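Local coordinates for surface protein SPB1 (Streptococcus agalactiae, PDB 4UZG) that forms the backbone subunit of the group B streptococcus type 2b pilus, whose copies are probably joined covalently by a sortase, at residues V207-E212 with T229-G234; I95-T100 with G119-T124. One frame throughout, in Å; residues are numbered along the deposited sequence.

Interaction 1 (V207-E212 with T229-G234); sequences VEWGTE and TGLKEG. With CA (calcium ion), chain E; EDO (1,2-ethanediol), chain C.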
loop_
_atom_site.group_PDB
_atom_site.type_symbol
_atom_site.label_atom_id
_atom_site.label_comp_id
_atom_site.label_asym_id
_atom_site.label_seq_id
_atom_site.Cartn_x
_atom_site.Cartn_y
_atom_site.Cartn_z
ATOM N N VAL A 207 -9.149 -6.470 4.316
ATOM C CA VAL A 207 -10.373 -5.695 4.431
ATOM C C VAL A 207 -11.341 -6.106 3.346
ATOM O O VAL A 207 -10.951 -6.150 2.170
ATOM C CB VAL A 207 -10.034 -4.192 4.271
ATOM C CG1 VAL A 207 -11.250 -3.330 3.963
ATOM C CG2 VAL A 207 -9.280 -3.665 5.493
ATOM N N GLU A 208 -12.599 -6.361 3.706
ATOM C CA GLU A 208 -13.640 -6.638 2.738
ATOM C C GLU A 208 -14.866 -5.793 3.060
ATOM O O GLU A 208 -15.087 -5.396 4.217
ATOM C CB GLU A 208 -14.007 -8.118 2.754
ATOM C CG GLU A 208 -12.960 -9.004 2.055
ATOM C CD GLU A 208 -12.945 -8.775 0.530
ATOM O OE1 GLU A 208 -14.019 -8.944 -0.127
ATOM O OE2 GLU A 208 -11.939 -8.317 -0.010
ATOM N N TRP A 209 -15.653 -5.520 2.031
ATOM C CA TRP A 209 -16.835 -4.676 2.126
ATOM C C TRP A 209 -18.030 -5.476 1.634
ATOM O O TRP A 209 -17.984 -6.038 0.549
ATOM C CB TRP A 209 -16.650 -3.404 1.300
ATOM C CG TRP A 209 -15.533 -2.564 1.787
ATOM C CD1 TRP A 209 -14.294 -2.451 1.221
ATOM C CD2 TRP A 209 -15.510 -1.775 2.978
ATOM N NE1 TRP A 209 -13.499 -1.643 1.982
ATOM C CE2 TRP A 209 -14.217 -1.199 3.062
ATOM C CE3 TRP A 209 -16.455 -1.473 3.969
ATOM C CZ2 TRP A 209 -13.854 -0.359 4.106
ATOM C CZ3 TRP A 209 -16.099 -0.642 4.984
ATOM C CH2 TRP A 209 -14.805 -0.087 5.059
ATOM N N GLY A 210 -19.094 -5.526 2.423
ATOM C CA GLY A 210 -20.243 -6.328 2.045
ATOM C C GLY A 210 -21.449 -6.077 2.910
ATOM O O GLY A 210 -21.730 -4.935 3.285
ATOM N N THR A 211 -22.207 -7.123 3.177
ATOM C CA THR A 211 -23.477 -6.965 3.879
ATOM C C THR A 211 -23.257 -6.602 5.348
ATOM O O THR A 211 -22.219 -6.873 5.957
ATOM C CB THR A 211 -24.312 -8.240 3.837
ATOM O OG1 THR A 211 -23.640 -9.226 4.636
ATOM C CG2 THR A 211 -24.556 -8.739 2.414
ATOM N N GLU A 212 -24.279 -5.984 5.935
ATOM C CA GLU A 212 -24.240 -5.674 7.349
ATOM C C GLU A 212 -24.174 -6.961 8.181
ATOM O O GLU A 212 -23.492 -7.025 9.187
ATOM C CB GLU A 212 -25.443 -4.811 7.725
ATOM C CG GLU A 212 -25.360 -4.318 9.161
ATOM C CD GLU A 212 -26.432 -3.325 9.524
ATOM O OE1 GLU A 212 -27.294 -3.000 8.677
ATOM O OE2 GLU A 212 -26.414 -2.865 10.680
ATOM N N THR A 229 -7.285 -0.446 12.040
ATOM C CA THR A 229 -6.036 -0.099 11.364
ATOM C C THR A 229 -5.984 -0.758 10.008
ATOM O O THR A 229 -6.161 -1.966 9.895
ATOM C CB THR A 229 -4.841 -0.577 12.206
ATOM O OG1 THR A 229 -4.968 -0.055 13.528
ATOM C CG2 THR A 229 -3.516 -0.158 11.579
ATOM N N GLY A 230 -5.691 0.031 8.979
ATOM C CA GLY A 230 -5.453 -0.523 7.661
ATOM C C GLY A 230 -6.461 -0.158 6.584
ATOM O O GLY A 230 -6.789 -1.002 5.748
ATOM N N LEU A 231 -6.923 1.086 6.577
ATOM C CA LEU A 231 -7.974 1.541 5.674
ATOM C C LEU A 231 -7.437 2.594 4.692
ATOM O O LEU A 231 -6.682 3.493 5.037
ATOM C CB LEU A 231 -9.107 2.201 6.469
ATOM C CG LEU A 231 -9.880 1.267 7.392
ATOM C CD1 LEU A 231 -10.736 2.077 8.336
ATOM C CD2 LEU A 231 -10.720 0.309 6.590
ATOM N N LYS A 232 -7.944 2.512 3.476
ATOM C CA LYS A 232 -7.727 3.485 2.436
ATOM C C LYS A 232 -8.341 4.828 2.833
ATOM O O LYS A 232 -9.347 4.882 3.554
ATOM C CB LYS A 232 -8.396 2.938 1.145
ATOM C CG LYS A 232 -8.055 3.696 -0.124
ATOM C CD LYS A 232 -8.682 3.005 -1.334
ATOM C CE LYS A 232 -8.347 3.657 -2.661
ATOM N NZ LYS A 232 -6.919 3.411 -3.051
ATOM N N GLU A 233 -7.802 5.924 2.330
ATOM C CA GLU A 233 -8.436 7.218 2.503
ATOM C C GLU A 233 -9.872 7.170 1.993
ATOM O O GLU A 233 -10.197 6.418 1.068
ATOM C CB GLU A 233 -7.662 8.293 1.753
ATOM C CG GLU A 233 -7.791 8.162 0.267
ATOM C CD GLU A 233 -6.699 8.909 -0.465
ATOM O OE1 GLU A 233 -5.641 8.300 -0.719
ATOM O OE2 GLU A 233 -6.909 10.100 -0.776
ATOM N N GLY A 234 -10.716 8.016 2.568
ATOM C CA GLY A 234 -12.102 8.111 2.149
ATOM C C GLY A 234 -12.986 8.558 3.286
ATOM O O GLY A 234 -12.529 8.992 4.332
HETATM CA CA CA E . -10.176 -6.661 0.026
HETATM C C1 EDO C . -7.299 -3.377 14.301
HETATM O O1 EDO C . -7.636 -3.156 12.937
HETATM C C2 EDO C . -6.376 -4.578 14.429
HETATM O O2 EDO C . -5.125 -4.265 13.808
HETATM O O HOH W 1 -9.406 -8.339 -1.522
HETATM O O HOH W 2 -11.992 -5.324 -0.694
HETATM O O HOH W 3 -9.416 -5.537 -2.100
HETATM O O HOH W 4 -8.552 -5.056 0.605
#
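The G1 beta bulge that G230 and L231 make opposite G169, on strand 225-231, outermost of its three-stranded sheet, is where V207 and W209 meet this part of the prealbumin-like domain. V207 turns its CB toward the bulge. Its CG1 is anti to the backbone N (chi1 163°), which sends CG2 forward until it lies 3.7 Å from G230 O. The same methyl is 4.4 Å from L231 CD2, a looser touch. L231 CD2 also receives the indole of W209, whose CZ2 comes to 4.1 Å; the two side chains cross at about a right angle, and the methyl meets the ring obliquely. One leucine branch therefore serves two partners, and no hydrogen bond joins the two segments. G230 takes up a positive phi (114°), at which a CB would collide with the carbonyl O of T229. Between the two segments runs the chain near the N terminus, and V13 makes backbone hydrogen bonds with both V207 and G230. W209 belongs to the two-stranded hairpin of 198-200 and 208-210, and its ring also rests on L199.

V207 is at the same time a metal ligand through its backbone. Its O is 2.3 Å from the calcium ion, and E208 OE2, brought round by a bend at chi2 (-69°), is 2.4 Å away. N206 OD1 and four waters complete seven ligands. The side chain of V207 packs toward the bulge while its carbonyl O is given to the metal. Two residues before L231, T229 N gives a nearly straight hydrogen bond of 2.9 Å to O1 of a 1,2-ethanediol that probably came from the crystallisation liquor.

Interaction 2 (I95-T100 with G119-T124); sequences IPWAAT and GINTIT
I95-T100 and G119-T124 run in opposite directions where they face each other, yet they are not paired neighbours of one sheet. The CA atoms of I95 and I123 are 9.4 Å apart, and those of W97 and N121 are 11.2 Å apart. Such spacing excludes backbone hydrogen bonds between the segments and has to be filled by side chains, as across the interior of a closed or folded-over beta sheet. The end of strand 90-96 and the start of strand 121-131 stand on either side of that interior.

I95 and I123 reach toward each other tip to tip, with I95 CD1 3.7 Å from I123 CG2. On I123 this branch is anti to the backbone N, while CG1, beside the N (chi1 -64°), carries CD1 over to the indole of W97, 4.2 Å from its CZ3. One isoleucine thus spreads its two branches over two partners. W97 comes from the opposite direction, its CB pointing along the gap but its ring swung inward, and I95 CG2 lies in the ring plane at its edge, so that the two residues of this segment pack side by side. Y38 meets the same indole edge-to-face, and I61 of strand 50-62 touches it too.

N121 ND2 approaches W97 CZ2 obliquely at 4.2 Å, but its hydrogen bond goes to K118 O, so the amide is anchored on its own side. Cohesion here is therefore almost wholly apolar: shape and burial, with no polar bond between the segments, hold the two segments together.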
loop_
_atom_site.group_PDB
_atom_site.type_symbol
_atom_site.label_atom_id
_atom_site.label_comp_id
_atom_site.label_asym_id
_atom_site.label_seq_id
_atom_site.Cartn_x
_atom_site.Cartn_y
_atom_site.Cartn_z
ATOM N N ILE A 95 18.463 -7.832 -17.710
ATOM C CA ILE A 95 18.086 -7.643 -19.104
ATOM C C ILE A 95 19.381 -7.657 -19.945
ATOM O O ILE A 95 20.184 -6.734 -19.872
ATOM C CB ILE A 95 17.354 -6.312 -19.318
ATOM C CG1 ILE A 95 16.099 -6.239 -18.436
ATOM C CG2 ILE A 95 17.012 -6.139 -20.797
ATOM C CD1 ILE A 95 15.374 -4.905 -18.489
ATOM N N PRO A 96 19.597 -8.708 -20.744
ATOM C CA PRO A 96 20.775 -8.694 -21.618
ATOM C C PRO A 96 20.632 -7.572 -22.654
ATOM O O PRO A 96 19.544 -7.324 -23.173
ATOM C CB PRO A 96 20.773 -10.095 -22.253
ATOM C CG PRO A 96 19.374 -10.532 -22.205
ATOM C CD PRO A 96 18.807 -9.937 -20.924
ATOM N N TRP A 97 21.749 -6.925 -22.953
ATOM C CA TRP A 97 21.743 -5.698 -23.745
ATOM C C TRP A 97 22.535 -5.847 -25.040
ATOM O O TRP A 97 22.408 -5.023 -25.950
ATOM C CB TRP A 97 22.328 -4.550 -22.901
ATOM C CG TRP A 97 21.760 -3.207 -23.223
ATOM C CD1 TRP A 97 22.416 -2.149 -23.775
ATOM C CD2 TRP A 97 20.416 -2.769 -22.986
ATOM N NE1 TRP A 97 21.569 -1.088 -23.902
ATOM C CE2 TRP A 97 20.338 -1.441 -23.432
ATOM C CE3 TRP A 97 19.293 -3.367 -22.425
ATOM C CZ2 TRP A 97 19.164 -0.693 -23.339
ATOM C CZ3 TRP A 97 18.121 -2.630 -22.344
ATOM C CH2 TRP A 97 18.070 -1.309 -22.791
ATOM N N ALA A 98 23.358 -6.888 -25.120
ATOM C CA ALA A 98 24.188 -7.125 -26.295
ATOM C C ALA A 98 24.484 -8.609 -26.349
ATOM O O ALA A 98 24.411 -9.305 -25.332
ATOM C CB ALA A 98 25.503 -6.308 -26.227
ATOM N N ALA A 99 24.864 -9.096 -27.529
ATOM C CA ALA A 99 25.117 -10.517 -27.723
ATOM C C ALA A 99 26.376 -10.990 -27.011
ATOM O O ALA A 99 26.485 -12.171 -26.692
ATOM C CB ALA A 99 25.206 -10.855 -29.212
ATOM N N THR A 100 27.342 -10.094 -26.813
ATOM C CA THR A 100 28.602 -10.414 -26.118
ATOM C C THR A 100 29.004 -9.250 -25.211
ATOM O O THR A 100 28.466 -8.150 -25.346
ATOM C CB THR A 100 29.763 -10.670 -27.092
ATOM O OG1 THR A 100 30.061 -9.472 -27.817
ATOM C CG2 THR A 100 29.427 -11.787 -28.058
ATOM N N GLY A 119 19.928 3.839 -29.423
ATOM C CA GLY A 119 19.574 5.132 -28.904
ATOM C C GLY A 119 19.387 5.107 -27.405
ATOM O O GLY A 119 20.027 4.346 -26.678
ATOM N N ILE A 120 18.520 5.999 -26.969
ATOM C CA ILE A 120 18.248 6.201 -25.555
ATOM C C ILE A 120 16.933 5.518 -25.231
ATOM O O ILE A 120 15.923 5.813 -25.840
ATOM C CB ILE A 120 18.163 7.709 -25.267
ATOM C CG1 ILE A 120 19.403 8.435 -25.808
ATOM C CG2 ILE A 120 17.993 7.933 -23.797
ATOM C CD1 ILE A 120 19.209 9.899 -25.977
ATOM N N ASN A 121 16.975 4.590 -24.289
ATOM C CA ASN A 121 15.812 3.792 -23.956
ATOM C C ASN A 121 15.376 3.960 -22.515
ATOM O O ASN A 121 16.187 4.215 -21.626
ATOM C CB ASN A 121 16.111 2.323 -24.242
ATOM C CG ASN A 121 16.241 2.059 -25.716
ATOM O OD1 ASN A 121 15.245 2.018 -26.422
ATOM N ND2 ASN A 121 17.463 1.902 -26.189
ATOM N N THR A 122 14.080 3.764 -22.299
ATOM C CA THR A 122 13.511 3.671 -20.974
ATOM C C THR A 122 13.169 2.215 -20.673
ATOM O O THR A 122 12.442 1.568 -21.433
ATOM C CB THR A 122 12.241 4.514 -20.861
ATOM O OG1 THR A 122 12.590 5.888 -21.058
ATOM C CG2 THR A 122 11.591 4.346 -19.494
ATOM N N ILE A 123 13.680 1.715 -19.559
ATOM C CA ILE A 123 13.305 0.414 -19.032
ATOM C C ILE A 123 12.193 0.628 -18.027
ATOM O O ILE A 123 12.326 1.441 -17.122
ATOM C CB ILE A 123 14.504 -0.272 -18.355
ATOM C CG1 ILE A 123 15.619 -0.564 -19.365
ATOM C CG2 ILE A 123 14.058 -1.563 -17.663
ATOM C CD1 ILE A 123 16.960 -0.966 -18.713
ATOM N N THR A 124 11.090 -0.096 -18.194
ATOM C CA THR A 124 9.988 -0.046 -17.240
ATOM C C THR A 124 9.710 -1.469 -16.760
ATOM O O THR A 124 9.580 -2.389 -17.561
ATOM C CB THR A 124 8.698 0.571 -17.847
ATOM O OG1 THR A 124 9.029 1.810 -18.471
ATOM C CG2 THR A 124 7.650 0.811 -16.798
#

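Overall arrangement
From the N terminus the chain first passes, at residues 8-13, the place where interaction 1 will form, then enters strand 16-26, the neighbour of strand 121-131. Interaction 2 comes next: it closes the long loop between strands 90-96 and 121-131, with no helix in its modelled part and 104-112 not modelled. The chain then leaves the large sheet through strands 146-153 and 162-165 and begins the prealbumin-like part. There interaction 1 closes an excursion of similar length, which holds strand 218-219 and the start of strand 225-231, tying a calcium-bound hairpin to strand 225-231. The two contacts are in series, neither nested nor crossed, with centres 43 Å apart on opposite sides of the chain's centre.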